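Long-range contacts in zinc chaperone AztD (Citrobacter koseri, PDB 6N01), which acts as a periplasmic zinc chaperone, binding zinc ions and handing one of them directly to the solute-binding protein AztC of the AztABCD zinc transporter: residues 37-42 / 394-399; 72-77 / 128-133; 76-81 / 150-155; 115-120 / 145-150; 177-182 / 199-204. All coordinates share one frame; numbering follows the deposited sequence.

Contact 1. Residues 37-42 / 394-399; sequences RLFIAD and NIVAVG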
# COMPACT_ATOMS: atom_id res chain seq x y z
N ARG A 37 -4.34 -14.62 -7.29
CA ARG A 37 -3.24 -14.34 -8.20
C ARG A 37 -2.29 -13.35 -7.58
O ARG A 37 -2.70 -12.40 -6.91
CB ARG A 37 -3.72 -13.80 -9.52
CG ARG A 37 -4.53 -14.80 -10.27
CD ARG A 37 -5.22 -14.13 -11.43
NE ARG A 37 -6.02 -15.09 -12.16
CZ ARG A 37 -6.75 -14.78 -13.22
NH1 ARG A 37 -6.79 -13.54 -13.67
NH2 ARG A 37 -7.45 -15.73 -13.83
N LEU A 38 -1.03 -13.58 -7.86
CA LEU A 38 0.08 -12.73 -7.50
C LEU A 38 0.49 -11.87 -8.70
O LEU A 38 0.43 -12.33 -9.84
CB LEU A 38 1.28 -13.56 -7.05
CG LEU A 38 1.04 -14.67 -6.05
CD1 LEU A 38 2.40 -15.44 -5.85
CD2 LEU A 38 0.45 -14.12 -4.75
N PHE A 39 0.88 -10.63 -8.42
CA PHE A 39 1.35 -9.68 -9.42
C PHE A 39 2.71 -9.20 -8.92
O PHE A 39 2.82 -8.67 -7.81
CB PHE A 39 0.35 -8.53 -9.61
CG PHE A 39 -1.02 -9.01 -10.12
CD1 PHE A 39 -1.92 -9.59 -9.25
CD2 PHE A 39 -1.37 -8.91 -11.46
CE1 PHE A 39 -3.16 -10.06 -9.69
CE2 PHE A 39 -2.63 -9.39 -11.90
CZ PHE A 39 -3.50 -9.96 -11.01
N ILE A 40 3.75 -9.41 -9.72
CA ILE A 40 5.13 -9.24 -9.25
C ILE A 40 5.88 -8.35 -10.22
O ILE A 40 5.95 -8.64 -11.42
CB ILE A 40 5.84 -10.60 -9.10
CG1 ILE A 40 5.03 -11.50 -8.18
CG2 ILE A 40 7.22 -10.45 -8.51
CD1 ILE A 40 4.55 -12.69 -8.92
N ALA A 41 6.44 -7.26 -9.71
CA ALA A 41 7.21 -6.35 -10.52
C ALA A 41 8.69 -6.62 -10.34
O ALA A 41 9.18 -6.81 -9.23
CB ALA A 41 6.88 -4.89 -10.16
N ASP A 42 9.40 -6.63 -11.44
CA ASP A 42 10.85 -6.77 -11.39
C ASP A 42 11.47 -5.47 -10.88
O ASP A 42 10.92 -4.38 -11.05
CB ASP A 42 11.38 -7.12 -12.77
CG ASP A 42 12.79 -7.68 -12.72
OD1 ASP A 42 13.74 -6.90 -12.54
OD2 ASP A 42 12.92 -8.91 -12.84
N ASN A 394 8.48 -6.06 -5.91
CA ASN A 394 7.18 -5.72 -5.35
C ASN A 394 6.16 -6.79 -5.71
O ASN A 394 6.17 -7.35 -6.80
CB ASN A 394 6.72 -4.38 -5.87
CG ASN A 394 7.57 -3.26 -5.38
OD1 ASN A 394 7.91 -3.21 -4.20
ND2 ASN A 394 7.95 -2.36 -6.29
N ILE A 395 5.22 -7.02 -4.79
CA ILE A 395 4.24 -8.09 -4.98
C ILE A 395 2.91 -7.68 -4.35
O ILE A 395 2.89 -7.17 -3.22
CB ILE A 395 4.77 -9.41 -4.40
CG1 ILE A 395 3.74 -10.52 -4.61
CG2 ILE A 395 5.14 -9.24 -2.93
CD1 ILE A 395 4.31 -11.88 -4.32
N VAL A 396 1.80 -7.90 -5.09
CA VAL A 396 0.45 -7.84 -4.52
C VAL A 396 -0.31 -9.10 -4.91
O VAL A 396 -0.04 -9.73 -5.93
CB VAL A 396 -0.35 -6.58 -4.94
CG1 VAL A 396 0.37 -5.36 -4.56
CG2 VAL A 396 -0.70 -6.60 -6.42
N ALA A 397 -1.28 -9.45 -4.06
CA ALA A 397 -2.15 -10.60 -4.25
C ALA A 397 -3.62 -10.16 -4.20
O ALA A 397 -4.00 -9.26 -3.44
CB ALA A 397 -1.89 -11.68 -3.15
N VAL A 398 -4.43 -10.79 -5.04
CA VAL A 398 -5.88 -10.60 -5.00
C VAL A 398 -6.54 -11.97 -5.06
O VAL A 398 -5.95 -12.96 -5.49
CB VAL A 398 -6.41 -9.70 -6.15
CG1 VAL A 398 -5.74 -8.34 -6.09
CG2 VAL A 398 -6.18 -10.33 -7.55
N GLY A 399 -7.75 -12.01 -4.59
CA GLY A 399 -8.64 -13.10 -4.92
C GLY A 399 -9.56 -13.43 -3.77
O GLY A 399 -9.72 -12.65 -2.84
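Residues 37-41 pair antiparallel with residues 394-398, their short strand axes approaching to 4.7 Å with 162° between the two directions. Two hydrogen-bonded pairs are fully formed: Arg37 with Val398, and Phe39 with Val396, where Phe39 N reaches Val396 O at 2.8 Å and Val396 N returns a bond to Phe39 O. Ala41 N adds a further bond to Asn394 O. Between them lie the non-hydrogen-bonded pairs Leu38-Ala397 and Ile40-Ile395, each with its CA atoms 4.5 Å apart. CA-H...O contacts accompany this close approach, such as Ile395 CA to Phe39 O at 3.2 Å.

One face carries Leu38, Ile40, Ile395 and Ala397. Ile40 and Ile395 run alongside each other in the same direction, with their CG1 atoms 3.9 Å apart, and Leu38 sets CD2 on Ala397 CB at 3.7 Å. On the other face Phe39 has CG beside its backbone N (chi1 -62°), which swings the ring along the strand toward Val398. The two side chains stand roughly perpendicular, Phe39 CE1 meeting Val398 CG2 at 3.7 Å near the ring plane, while Val396 O also lies at the ring edge.

The pairing joins the first modelled strand, 34-42, to the last, 392-401, in one four-stranded sheet, the "Velcro" closure of an eight-bladed beta-propeller. Strand 47-52 flanks 34-42 on its other edge. Strand 69-72 of the next blade packs on Phe39, Ala41, Val396 and Val398, whereas Tyr363 of strand 361-366 meets Leu38 and Ile395.

Contact 2. Residues 72-77 / 128-133; sequences RSESGA and VERQGK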
# COMPACT_ATOMS: atom_id res chain seq x y z
N ARG A 72 -3.09 -2.51 -5.46
CA ARG A 72 -4.37 -3.09 -5.85
C ARG A 72 -5.49 -2.23 -5.35
O ARG A 72 -5.35 -1.51 -4.34
CB ARG A 72 -4.56 -4.52 -5.32
CG ARG A 72 -4.45 -4.70 -3.82
CD ARG A 72 -5.01 -6.05 -3.37
NE ARG A 72 -6.46 -6.03 -3.28
CZ ARG A 72 -7.21 -7.04 -2.86
NH1 ARG A 72 -6.63 -8.20 -2.52
NH2 ARG A 72 -8.54 -6.89 -2.79
N SER A 73 -6.61 -2.29 -6.06
CA SER A 73 -7.85 -1.74 -5.53
C SER A 73 -8.39 -2.63 -4.42
O SER A 73 -8.07 -3.81 -4.31
CB SER A 73 -8.89 -1.66 -6.63
OG SER A 73 -9.27 -2.96 -7.00
N GLU A 74 -9.26 -2.02 -3.60
CA GLU A 74 -9.93 -2.76 -2.53
C GLU A 74 -10.71 -3.94 -3.07
O GLU A 74 -10.75 -5.01 -2.43
CB GLU A 74 -10.89 -1.83 -1.74
CG GLU A 74 -10.23 -0.79 -0.75
CD GLU A 74 -11.28 0.05 0.06
OE1 GLU A 74 -12.46 0.15 -0.33
OE2 GLU A 74 -10.92 0.63 1.10
N SER A 75 -11.34 -3.78 -4.23
CA SER A 75 -12.09 -4.90 -4.79
C SER A 75 -11.15 -5.98 -5.32
O SER A 75 -11.54 -7.15 -5.42
CB SER A 75 -13.05 -4.39 -5.89
OG SER A 75 -12.36 -3.95 -7.06
N GLY A 76 -9.89 -5.63 -5.57
CA GLY A 76 -8.99 -6.56 -6.19
C GLY A 76 -9.12 -6.71 -7.69
O GLY A 76 -8.36 -7.50 -8.28
N ALA A 77 -10.04 -5.98 -8.32
CA ALA A 77 -10.30 -6.13 -9.74
C ALA A 77 -9.28 -5.44 -10.61
O ALA A 77 -9.15 -5.81 -11.78
CB ALA A 77 -11.71 -5.59 -10.06
N VAL A 128 -3.53 6.00 -3.98
CA VAL A 128 -4.52 5.73 -2.93
C VAL A 128 -5.86 5.39 -3.57
O VAL A 128 -6.46 6.25 -4.24
CB VAL A 128 -4.68 6.94 -1.98
CG1 VAL A 128 -5.72 6.67 -0.91
CG2 VAL A 128 -3.37 7.31 -1.38
N GLU A 129 -6.40 4.20 -3.27
CA GLU A 129 -7.75 3.86 -3.72
C GLU A 129 -8.64 3.50 -2.54
O GLU A 129 -8.22 2.85 -1.58
CB GLU A 129 -7.75 2.72 -4.77
CG GLU A 129 -9.17 2.42 -5.33
CD GLU A 129 -9.92 1.40 -4.45
OE1 GLU A 129 -9.28 0.82 -3.55
OE2 GLU A 129 -11.12 1.16 -4.66
N ARG A 130 -9.89 3.92 -2.65
CA ARG A 130 -10.87 3.81 -1.60
C ARG A 130 -12.26 3.75 -2.21
O ARG A 130 -12.68 4.65 -2.91
CB ARG A 130 -10.79 5.05 -0.72
CG ARG A 130 -10.02 4.90 0.58
CD ARG A 130 -10.06 6.16 1.45
NE ARG A 130 -11.11 7.09 1.05
CZ ARG A 130 -12.37 7.01 1.45
NH1 ARG A 130 -12.74 6.08 2.31
NH2 ARG A 130 -13.25 7.87 0.99
N GLN A 131 -12.97 2.67 -1.94
CA GLN A 131 -14.37 2.53 -2.38
C GLN A 131 -14.50 2.82 -3.87
O GLN A 131 -15.48 3.41 -4.34
CB GLN A 131 -15.30 3.45 -1.54
CG GLN A 131 -15.12 3.23 -0.05
CD GLN A 131 -15.88 4.21 0.81
OE1 GLN A 131 -15.99 5.39 0.50
NE2 GLN A 131 -16.40 3.72 1.93
N GLY A 132 -13.51 2.38 -4.64
CA GLY A 132 -13.50 2.59 -6.08
C GLY A 132 -13.05 3.98 -6.54
O GLY A 132 -12.86 4.18 -7.74
N LYS A 133 -12.86 4.93 -5.64
CA LYS A 133 -12.30 6.23 -6.01
C LYS A 133 -10.79 6.14 -5.94
O LYS A 133 -10.24 5.52 -5.03
CB LYS A 133 -12.81 7.31 -5.05
CG LYS A 133 -14.36 7.44 -4.95
CD LYS A 133 -14.77 8.49 -3.92
CE LYS A 133 -14.72 7.94 -2.48
NZ LYS A 133 -15.86 7.07 -2.03
O HOH W 1 -6.54 0.22 -2.59
O HOH W 2 -12.07 -1.10 -4.91
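The carboxylates of Glu129 and Glu74 each take a backbone N-H from the opposite segment, that of Glu74 and that of Gln131. Glu129 OE1 accepts from Glu74 N at 2.8 Å, the N-H approaching from above the carboxylate plane. Glu74 OE1 takes the N-H of Gln131 at 3.0 Å, again from well out of its plane. The two carboxylates stand nearly perpendicular, 79° between planes, and their OE1 atoms are 4.6 Å apart; the peptide N-H that each receives would partly offset the like charges. Ser73 CB packs on Glu129 CD at 3.9 Å.

What positions Glu129 is a CG anti to the backbone N (chi1 -176°) followed by a bend at chi2, which turns the carboxylate toward the type I' turn that follows, Arg130 to Lys133. There OE2 receives Gly132 N at 2.7 Å. One water spans Arg72 O and Glu129 OE1, and another takes the N-H of Ser75 beside Glu129 OE2. Within 72-77 the guanidinium of Arg72 braces the loop: NE donates to Ser73 O at 2.9 Å, and NH2 to Glu74 O. Arg72 NE and Gly76 N reach Ser73 O from opposite faces of its plane.

The hydroxyl of Ser73 is bonded to Glu149, at the start of helix 149-153. The contact thus sets the loop between strands 69-72 and 78-83 against the tight hairpin joining strands 124-130 and 133-138 of the next blade; strand 124-130 also carries the zinc ligand His126.

Contact 3. Residues 76-81 / 150-155; sequences GATIFA and SAVLKG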
# COMPACT_ATOMS: atom_id res chain seq x y z
N GLY A 76 -9.89 -5.63 -5.57
CA GLY A 76 -8.99 -6.56 -6.19
C GLY A 76 -9.12 -6.71 -7.69
O GLY A 76 -8.36 -7.50 -8.28
N ALA A 77 -10.04 -5.98 -8.32
CA ALA A 77 -10.30 -6.13 -9.74
C ALA A 77 -9.28 -5.44 -10.61
O ALA A 77 -9.15 -5.81 -11.78
CB ALA A 77 -11.71 -5.59 -10.06
N THR A 78 -8.59 -4.42 -10.11
CA THR A 78 -7.57 -3.72 -10.87
C THR A 78 -6.30 -3.65 -10.06
O THR A 78 -6.34 -3.44 -8.85
CB THR A 78 -7.94 -2.29 -11.27
OG1 THR A 78 -8.28 -1.53 -10.10
CG2 THR A 78 -9.08 -2.27 -12.25
N ILE A 79 -5.19 -3.75 -10.78
CA ILE A 79 -3.84 -3.61 -10.28
C ILE A 79 -3.25 -2.38 -10.96
O ILE A 79 -3.48 -2.18 -12.16
CB ILE A 79 -2.98 -4.87 -10.60
CG1 ILE A 79 -3.62 -6.16 -10.06
CG2 ILE A 79 -1.56 -4.73 -10.05
CD1 ILE A 79 -3.99 -6.10 -8.63
N PHE A 80 -2.56 -1.53 -10.21
CA PHE A 80 -1.92 -0.36 -10.79
C PHE A 80 -0.40 -0.50 -10.66
O PHE A 80 0.13 -0.88 -9.60
CB PHE A 80 -2.48 0.92 -10.16
CG PHE A 80 -3.91 1.22 -10.56
CD1 PHE A 80 -4.99 0.61 -9.93
CD2 PHE A 80 -4.17 2.07 -11.62
CE1 PHE A 80 -6.32 0.87 -10.34
CE2 PHE A 80 -5.47 2.33 -12.04
CZ PHE A 80 -6.53 1.72 -11.39
N ALA A 81 0.29 -0.25 -11.77
CA ALA A 81 1.75 -0.38 -11.84
C ALA A 81 2.31 1.02 -12.04
O ALA A 81 2.30 1.55 -13.15
CB ALA A 81 2.18 -1.35 -12.94
N SER A 150 -14.67 1.80 -11.55
CA SER A 150 -15.68 1.26 -12.47
C SER A 150 -15.40 1.70 -13.90
O SER A 150 -15.50 0.89 -14.83
CB SER A 150 -17.10 1.70 -12.06
OG SER A 150 -18.05 1.30 -13.02
N ALA A 151 -15.09 2.99 -14.09
CA ALA A 151 -14.76 3.51 -15.41
C ALA A 151 -13.50 2.86 -15.96
O ALA A 151 -13.46 2.43 -17.12
CB ALA A 151 -14.56 5.02 -15.34
N VAL A 152 -12.47 2.73 -15.12
CA VAL A 152 -11.21 2.17 -15.60
C VAL A 152 -11.44 0.79 -16.18
O VAL A 152 -11.01 0.48 -17.29
CB VAL A 152 -10.18 2.14 -14.45
CG1 VAL A 152 -8.88 1.37 -14.88
CG2 VAL A 152 -9.90 3.57 -14.01
N LEU A 153 -12.20 -0.04 -15.47
CA LEU A 153 -12.40 -1.41 -15.92
C LEU A 153 -13.16 -1.47 -17.24
O LEU A 153 -12.97 -2.40 -18.02
CB LEU A 153 -13.15 -2.19 -14.84
CG LEU A 153 -12.28 -2.76 -13.71
CD1 LEU A 153 -13.17 -3.13 -12.53
CD2 LEU A 153 -11.50 -3.96 -14.20
N LYS A 154 -14.04 -0.49 -17.49
CA LYS A 154 -14.80 -0.42 -18.74
C LYS A 154 -14.01 0.18 -19.86
O LYS A 154 -14.59 0.40 -20.93
CB LYS A 154 -16.09 0.41 -18.55
CG LYS A 154 -17.13 -0.24 -17.66
CD LYS A 154 -18.47 0.46 -17.70
CE LYS A 154 -18.65 1.40 -16.53
NZ LYS A 154 -17.99 2.70 -16.75
N GLY A 155 -12.73 0.42 -19.69
CA GLY A 155 -11.96 1.00 -20.75
C GLY A 155 -12.12 2.49 -20.89
O GLY A 155 -11.79 3.04 -21.95
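Leu153 presents its forked end to Ala77 and Thr78, one methyl for each. CD1 rests on Ala77 CB at 3.8 Å, and CD2 approaches Thr78 CG2 at 3.5 Å, with Leu153 CG almost as near to that same methyl. The leucine and threonine side chains run at a slant to each other, which lets the threonine methyl bear on the branch point as well as on CD2.

The rotation of Thr78 sorts its two branches. With chi1 at 56°, CG2 falls beside the backbone N and faces the leucine, while OG1 takes the place between N and the carbonyl carbon, from which it bonds to Glu149. Phe80, two residues along the strand and on the same face, sends its far end forward: CZ comes to 4.2 Å from Val152 CG1. The methyl meets the ring obliquely, and that ring is also stacked with Phe127.

Helix 149-153 is a single short turn or so, closed by a Schellman motif in which Gly155 is the C-prime residue, its N-H returning to Val152 O at 3.0 Å. Val152 and Leu153, the last helical residues, point toward strand 78-83. Strand 78-83 of one propeller blade thereby meets the short helix that follows strand 143-148 of the next.

No hydrogen bond crosses between the two segments. Their attachment is consequently van der Waals and hydrophobic, made by methyl groups and a ring with 185 Å² buried, and the hydroxyl of Thr78 is turned aside to Glu149.

Contact 4. Residues 115-120 / 145-150; sequences LPLELT and QILGES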
# COMPACT_ATOMS: atom_id res chain seq x y z
N LEU A 115 -4.63 -3.04 -19.44
CA LEU A 115 -5.61 -2.18 -20.06
C LEU A 115 -4.92 -1.11 -20.91
O LEU A 115 -3.75 -0.77 -20.69
CB LEU A 115 -6.46 -1.52 -19.00
CG LEU A 115 -7.21 -2.51 -18.12
CD1 LEU A 115 -8.08 -1.75 -17.10
CD2 LEU A 115 -8.02 -3.49 -18.95
N PRO A 116 -5.62 -0.57 -21.91
CA PRO A 116 -5.03 0.53 -22.69
C PRO A 116 -5.03 1.84 -21.92
O PRO A 116 -4.22 2.73 -22.22
CB PRO A 116 -5.92 0.59 -23.93
CG PRO A 116 -7.24 0.08 -23.44
CD PRO A 116 -6.99 -0.88 -22.33
N LEU A 117 -5.86 1.98 -20.90
CA LEU A 117 -5.84 3.17 -20.07
C LEU A 117 -4.49 3.29 -19.39
O LEU A 117 -3.99 2.33 -18.79
CB LEU A 117 -6.96 3.09 -19.03
CG LEU A 117 -7.27 4.33 -18.19
CD1 LEU A 117 -8.78 4.42 -18.16
CD2 LEU A 117 -6.73 4.36 -16.76
N GLU A 118 -3.87 4.46 -19.51
CA GLU A 118 -2.66 4.83 -18.79
C GLU A 118 -2.79 6.24 -18.26
O GLU A 118 -3.40 7.09 -18.90
CB GLU A 118 -1.41 4.77 -19.65
CG GLU A 118 -0.93 3.41 -20.08
CD GLU A 118 0.41 3.53 -20.81
OE1 GLU A 118 0.77 4.68 -21.14
OE2 GLU A 118 1.10 2.51 -21.04
N LEU A 119 -2.27 6.46 -17.08
CA LEU A 119 -2.14 7.80 -16.52
C LEU A 119 -0.75 8.37 -16.81
O LEU A 119 0.26 7.67 -16.73
CB LEU A 119 -2.41 7.72 -15.02
CG LEU A 119 -3.86 7.92 -14.54
CD1 LEU A 119 -4.92 7.33 -15.44
CD2 LEU A 119 -3.97 7.32 -13.12
N THR A 120 -0.70 9.66 -17.16
CA THR A 120 0.55 10.27 -17.57
C THR A 120 0.81 11.51 -16.74
O THR A 120 -0.11 12.24 -16.34
CB THR A 120 0.58 10.64 -19.07
OG1 THR A 120 -0.50 11.54 -19.37
CG2 THR A 120 0.44 9.38 -19.92
N GLN A 145 -4.41 13.29 -9.96
CA GLN A 145 -5.42 12.80 -10.89
C GLN A 145 -6.38 11.89 -10.13
O GLN A 145 -5.95 10.94 -9.49
CB GLN A 145 -4.76 12.05 -12.04
CG GLN A 145 -3.80 12.93 -12.82
CD GLN A 145 -3.18 12.28 -14.02
OE1 GLN A 145 -3.70 11.31 -14.57
NE2 GLN A 145 -2.09 12.87 -14.50
N ILE A 146 -7.66 12.21 -10.16
CA ILE A 146 -8.69 11.44 -9.49
C ILE A 146 -9.53 10.76 -10.56
O ILE A 146 -9.92 11.39 -11.55
CB ILE A 146 -9.55 12.31 -8.56
CG1 ILE A 146 -8.87 12.56 -7.20
CG2 ILE A 146 -10.86 11.66 -8.29
CD1 ILE A 146 -7.54 13.14 -7.25
N LEU A 147 -9.81 9.49 -10.36
CA LEU A 147 -10.64 8.74 -11.30
C LEU A 147 -11.38 7.66 -10.52
O LEU A 147 -11.30 7.63 -9.29
CB LEU A 147 -9.77 8.22 -12.45
CG LEU A 147 -8.55 7.35 -12.15
CD1 LEU A 147 -8.23 6.54 -13.41
CD2 LEU A 147 -7.35 8.15 -11.78
N GLY A 148 -12.10 6.80 -11.22
CA GLY A 148 -13.00 5.84 -10.59
C GLY A 148 -12.74 4.46 -11.17
O GLY A 148 -12.56 4.33 -12.37
N GLU A 149 -12.71 3.43 -10.29
CA GLU A 149 -12.39 2.07 -10.72
C GLU A 149 -13.38 1.54 -11.75
O GLU A 149 -12.99 0.79 -12.65
CB GLU A 149 -12.37 1.08 -9.55
CG GLU A 149 -11.86 -0.33 -9.95
CD GLU A 149 -11.86 -1.37 -8.82
OE1 GLU A 149 -12.66 -1.26 -7.85
OE2 GLU A 149 -11.03 -2.29 -8.89
N SER A 150 -14.67 1.80 -11.55
CA SER A 150 -15.68 1.26 -12.47
C SER A 150 -15.40 1.70 -13.90
O SER A 150 -15.50 0.89 -14.83
CB SER A 150 -17.10 1.70 -12.06
OG SER A 150 -18.05 1.30 -13.02
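Leu119 meets Gln145 and Leu147 atom by atom along its length. Its CB lies 3.8 Å from Gln145 OE1, and CG comes closer to that oxygen, at 3.4 Å, the two side chains running antiparallel past one another. Beyond the branch both methyls turn to Leu147, tip to tip: CD1 stands 4.0 Å from Leu147 CD1, and CD2 meets Leu147 CD2 at 3.7 Å. Leu117 supplies a looser neighbour, its CD2 4.3 Å from Leu147 CD1.

Strands 117-120 and 145-148 are not paired through their backbones; their axes keep 9.8 Å apart, and the space between is bridged by side chains. This is face-to-face packing between successive propeller blades, strand 113-120 being outermost in one and strand 143-148 third of four in the next.

Gln145 makes the polar link. Its CG sits beside the backbone N (chi1 -60°) and the chain runs extended beyond it, carrying NE2 to Thr120 O at 2.8 Å. The acceptor lies in the amide plane of the glutamine, though the donor is tilted 29° from the carbonyl plane of Thr120. Val152 of helix 149-153 touches both Leu117 and Leu147.

Contact 5. Residues 177-182 / 199-204; sequences NYAVVS and VDLQGK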
# COMPACT_ATOMS: atom_id res chain seq x y z
N ASN A 177 -16.80 13.79 -3.35
CA ASN A 177 -16.92 15.20 -3.72
C ASN A 177 -15.82 16.06 -3.12
O ASN A 177 -15.88 17.29 -3.18
CB ASN A 177 -18.29 15.76 -3.30
CG ASN A 177 -19.45 14.87 -3.78
OD1 ASN A 177 -19.52 14.55 -4.96
ND2 ASN A 177 -20.31 14.43 -2.86
N TYR A 178 -14.79 15.43 -2.54
CA TYR A 178 -13.68 16.11 -1.91
C TYR A 178 -12.44 15.24 -2.03
O TYR A 178 -12.52 14.05 -2.37
CB TYR A 178 -13.94 16.39 -0.42
CG TYR A 178 -15.11 17.29 -0.13
CD1 TYR A 178 -14.97 18.67 -0.10
CD2 TYR A 178 -16.37 16.75 0.17
CE1 TYR A 178 -16.05 19.50 0.17
CE2 TYR A 178 -17.45 17.57 0.44
CZ TYR A 178 -17.28 18.95 0.43
OH TYR A 178 -18.35 19.78 0.71
N ALA A 179 -11.29 15.82 -1.71
CA ALA A 179 -10.05 15.08 -1.52
C ALA A 179 -9.30 15.69 -0.35
O ALA A 179 -9.56 16.83 0.05
CB ALA A 179 -9.18 15.09 -2.76
N VAL A 180 -8.40 14.90 0.24
CA VAL A 180 -7.39 15.41 1.17
C VAL A 180 -6.05 15.35 0.47
O VAL A 180 -5.67 14.31 -0.09
CB VAL A 180 -7.37 14.63 2.49
CG1 VAL A 180 -6.24 15.12 3.36
CG2 VAL A 180 -8.70 14.81 3.23
N VAL A 181 -5.34 16.46 0.48
CA VAL A 181 -4.09 16.59 -0.24
C VAL A 181 -3.09 17.22 0.69
O VAL A 181 -3.44 18.06 1.53
CB VAL A 181 -4.22 17.41 -1.54
CG1 VAL A 181 -5.17 16.72 -2.49
CG2 VAL A 181 -4.68 18.82 -1.21
N SER A 182 -1.85 16.80 0.54
CA SER A 182 -0.78 17.37 1.34
C SER A 182 -0.52 18.80 0.90
O SER A 182 -0.80 19.18 -0.24
CB SER A 182 0.50 16.55 1.23
OG SER A 182 0.80 16.24 -0.11
N VAL A 199 -9.86 19.74 0.03
CA VAL A 199 -10.22 20.54 -1.13
C VAL A 199 -11.47 19.92 -1.78
O VAL A 199 -11.70 18.71 -1.68
CB VAL A 199 -9.07 20.59 -2.13
CG1 VAL A 199 -7.84 21.18 -1.47
CG2 VAL A 199 -8.80 19.18 -2.67
N ASP A 200 -12.28 20.74 -2.44
CA ASP A 200 -13.28 20.15 -3.34
C ASP A 200 -12.57 19.74 -4.61
O ASP A 200 -11.36 19.90 -4.75
CB ASP A 200 -14.45 21.11 -3.56
CG ASP A 200 -14.04 22.44 -4.18
OD1 ASP A 200 -13.09 22.54 -5.02
OD2 ASP A 200 -14.69 23.43 -3.79
N LEU A 201 -13.29 19.15 -5.56
CA LEU A 201 -12.57 18.57 -6.69
C LEU A 201 -12.18 19.61 -7.74
O LEU A 201 -11.66 19.27 -8.81
CB LEU A 201 -13.43 17.47 -7.31
CG LEU A 201 -13.74 16.31 -6.34
CD1 LEU A 201 -14.47 15.16 -7.06
CD2 LEU A 201 -12.48 15.81 -5.61
N GLN A 202 -12.41 20.88 -7.41
CA GLN A 202 -11.85 22.00 -8.15
C GLN A 202 -10.61 22.55 -7.49
O GLN A 202 -10.16 23.63 -7.87
CB GLN A 202 -12.90 23.11 -8.31
CG GLN A 202 -13.59 23.09 -9.64
CD GLN A 202 -14.87 22.30 -9.62
OE1 GLN A 202 -15.23 21.68 -8.61
NE2 GLN A 202 -15.59 22.33 -10.74
N GLY A 203 -10.05 21.83 -6.51
CA GLY A 203 -8.86 22.26 -5.81
C GLY A 203 -9.09 23.32 -4.76
O GLY A 203 -8.14 23.73 -4.09
N LYS A 204 -10.33 23.76 -4.57
CA LYS A 204 -10.59 24.81 -3.61
C LYS A 204 -10.53 24.30 -2.17
O LYS A 204 -11.21 23.34 -1.81
CB LYS A 204 -11.95 25.42 -3.89
CG LYS A 204 -12.16 26.77 -3.27
CD LYS A 204 -13.52 27.36 -3.70
CE LYS A 204 -14.57 27.37 -2.57
NZ LYS A 204 -14.96 28.76 -2.16
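Asp200 OD1 is gripped by two backbone N-H groups, Gln202 N at 3.0 Å and Lys204 N at 3.1 Å, which arrive from opposite faces of the carboxylate. Asp200 CG sits between the backbone N and the carbonyl carbon (chi1 59°), which turns OD1 onto these N-H groups. The first bond makes an Asx turn. Together with the type I turn from Asp200 to Gly203, closed by Gly203 N to Asp200 O, these bonds fold the chain tightly after Val199.

Across the contact, Ala179 and Val199 form an antiparallel hydrogen-bonded pair. Ala179 N meets Val199 O at 2.9 Å, and Val199 N bonds back to Ala179 O with an angle of 169° at the hydrogen. Val199 O also lies near the plane of the Tyr178 ring, at its edge, 3.6 Å from CD1. On the face of Ala179, Val199 sets CG2 near the alanine CB at 4.1 Å and CG1 against Val181 CG2, the second valine lying crosswise to the first. Leu201, just into the turn, brings CD2 to 3.6 Å from Tyr178 C and so covers the backbone at Tyr178.

These residues lie at the open end of the hairpin 178-183/195-200, the central pair of a propeller blade, between strands 172-174 and 210-211.

How the contacts relate
Contact 1 joins the first and last strands and closes the ring; the other four contacts fall between its two segments in the sequence. Contacts 2 and 3 leave from neighbouring parts of the loop and strand after 69-72 and share Gly76 and Ala77. Both reach into the next blade: contact 2 to its first turn, contact 3 to helix 149-153. Contact 4 opens on strand 113-120; it crosses contact 2 and lies wholly within the span of contact 3. Glu149 links contacts 2, 3 and 4 through Ser73 and Thr78, while Arg72 NH1 reaches Ala397 O at 3.0 Å, tying contact 2 to contact 1. Contact 5 follows in series, within a single later blade.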